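Local coordinates for CRISPR protein (Archaeoglobus fulgidus, PDB 4MJK) that probably serves as a Cas5-type subunit of a type I-A CRISPR Cascade complex, the RNA-guided surveillance assembly of archaeal antiviral defence, at residues A[14-18]-A[29-35]. Residues are numbered along the deposited sequence; the frame is centred on the assembly and turned at random.
Sequences FQARI and YYPPPTT
The F14 ring lies against P31 in a CH-pi contact: CG of the proline sits 3.8 Å from the ring centroid and 11° off its normal, almost straight over the centre of one face. CB points toward 29-35, and with CG set between the backbone N and the carbonyl carbon (chi1 68°) the ring is laid against P31. CG, CD1 and CD2 all lie beneath P31 CG. Farther out, F14 CE2 meets P31 CD at 3.5 Å, while CE1 passes under N and CA of the same proline. The tip, F14 CZ, presses on the main chain at the Y30–P31 peptide, 3.2 Å from Y30 C, and the carbonyl O of Y29 comes in at the ring edge, in its plane. With an alanine here the ring would be gone, and P31 and the Y30–P31 peptide would probably lose their aromatic support, opening a gap between the strand end and the proline segment. Two residues on, A16 CB touches P32 CD at 3.7 Å. I18 then runs its CD1 past P32 CG (3.8 Å) and the T35 hydroxyl, OG1 (3.7 Å), so its tip rests at the start of helix 33-46, where P32 is the N-cap. Elsewhere, E199 receives the backbone N-H groups of Y29 and Y30, and the Y30 hydroxyl bonds to P231 O. This is apolar packing in a Cas5 (RAMP-superfamily) fold, joining the end of edge strand 13-15 and the short 3-10 turn beyond it to the P31-P32 lead-in of helix 33-46.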
# COMPACT_ATOMS: atom_id res chain seq x y z
N PHE A 14 -0.35 -6.44 -0.91
CA PHE A 14 -0.04 -7.60 -0.09
C PHE A 14 1.45 -7.79 0.05
O PHE A 14 2.25 -7.23 -0.71
CB PHE A 14 -0.64 -8.85 -0.72
CG PHE A 14 0.01 -9.23 -2.02
CD1 PHE A 14 1.06 -10.14 -2.04
CD2 PHE A 14 -0.39 -8.64 -3.20
CE1 PHE A 14 1.68 -10.47 -3.24
CE2 PHE A 14 0.22 -8.97 -4.40
CZ PHE A 14 1.26 -9.89 -4.41
N GLN A 15 1.83 -8.60 1.04
CA GLN A 15 3.18 -9.10 1.12
C GLN A 15 3.17 -10.60 1.34
O GLN A 15 2.49 -11.11 2.25
CB GLN A 15 3.96 -8.40 2.23
CG GLN A 15 5.37 -8.96 2.38
CD GLN A 15 6.26 -8.11 3.26
OE1 GLN A 15 5.78 -7.40 4.15
NE2 GLN A 15 7.56 -8.16 3.01
N ALA A 16 3.91 -11.33 0.49
CA ALA A 16 4.07 -12.77 0.67
C ALA A 16 5.57 -13.08 0.75
O ALA A 16 6.27 -13.13 -0.28
CB ALA A 16 3.42 -13.53 -0.47
N ARG A 17 6.06 -13.30 1.96
CA ARG A 17 7.49 -13.44 2.15
C ARG A 17 8.09 -14.76 1.64
O ARG A 17 9.31 -14.92 1.62
CB ARG A 17 7.87 -13.10 3.61
CG ARG A 17 7.66 -11.61 3.91
CD ARG A 17 7.92 -11.27 5.35
NE ARG A 17 6.75 -11.55 6.16
CZ ARG A 17 6.17 -10.67 6.97
NH1 ARG A 17 6.69 -9.45 7.09
NH2 ARG A 17 5.08 -11.01 7.66
N ILE A 18 7.24 -15.67 1.17
CA ILE A 18 7.75 -16.85 0.46
C ILE A 18 8.49 -16.48 -0.83
O ILE A 18 9.11 -17.33 -1.47
CB ILE A 18 6.68 -17.95 0.18
CG1 ILE A 18 5.48 -17.38 -0.60
CG2 ILE A 18 6.23 -18.59 1.50
CD1 ILE A 18 4.43 -18.46 -1.00
N TYR A 29 3.86 -10.43 -8.75
CA TYR A 29 2.78 -9.56 -9.21
C TYR A 29 1.50 -9.86 -8.41
O TYR A 29 0.74 -8.94 -8.06
CB TYR A 29 2.52 -9.76 -10.71
CG TYR A 29 3.60 -9.22 -11.63
CD1 TYR A 29 3.65 -7.86 -11.94
CD2 TYR A 29 4.54 -10.06 -12.21
CE1 TYR A 29 4.63 -7.36 -12.79
CE2 TYR A 29 5.52 -9.57 -13.07
CZ TYR A 29 5.56 -8.21 -13.35
OH TYR A 29 6.52 -7.71 -14.20
N TYR A 30 1.27 -11.13 -8.09
CA TYR A 30 0.04 -11.52 -7.38
C TYR A 30 0.28 -12.39 -6.16
O TYR A 30 1.29 -13.07 -6.07
CB TYR A 30 -0.91 -12.28 -8.31
CG TYR A 30 -1.47 -11.44 -9.41
CD1 TYR A 30 -2.49 -10.53 -9.15
CD2 TYR A 30 -0.99 -11.56 -10.72
CE1 TYR A 30 -3.01 -9.74 -10.16
CE2 TYR A 30 -1.51 -10.78 -11.73
CZ TYR A 30 -2.53 -9.87 -11.44
OH TYR A 30 -3.07 -9.07 -12.44
N PRO A 31 -0.69 -12.43 -5.23
CA PRO A 31 -0.55 -13.36 -4.11
C PRO A 31 -0.43 -14.79 -4.64
O PRO A 31 -1.25 -15.19 -5.47
CB PRO A 31 -1.87 -13.20 -3.35
CG PRO A 31 -2.34 -11.83 -3.69
CD PRO A 31 -1.95 -11.66 -5.15
N PRO A 32 0.57 -15.54 -4.17
CA PRO A 32 0.70 -16.94 -4.61
C PRO A 32 -0.53 -17.77 -4.27
O PRO A 32 -1.23 -17.48 -3.30
CB PRO A 32 1.92 -17.44 -3.82
CG PRO A 32 2.74 -16.17 -3.57
CD PRO A 32 1.70 -15.10 -3.31
N PRO A 33 -0.81 -18.80 -5.08
CA PRO A 33 -1.99 -19.64 -4.81
C PRO A 33 -1.90 -20.39 -3.47
O PRO A 33 -2.94 -20.61 -2.86
CB PRO A 33 -2.03 -20.60 -6.02
CG PRO A 33 -0.67 -20.56 -6.61
CD PRO A 33 -0.14 -19.16 -6.34
N THR A 34 -0.71 -20.77 -3.01
CA THR A 34 -0.66 -21.39 -1.68
C THR A 34 -0.96 -20.36 -0.59
O THR A 34 -1.42 -20.72 0.50
CB THR A 34 0.66 -22.09 -1.37
OG1 THR A 34 1.76 -21.21 -1.61
CG2 THR A 34 0.82 -23.34 -2.25
N THR A 35 -0.69 -19.09 -0.89
CA THR A 35 -1.00 -18.02 0.06
C THR A 35 -2.52 -17.83 0.19
O THR A 35 -3.05 -17.70 1.29
CB THR A 35 -0.29 -16.70 -0.32
OG1 THR A 35 1.13 -16.92 -0.30
CG2 THR A 35 -0.63 -15.58 0.66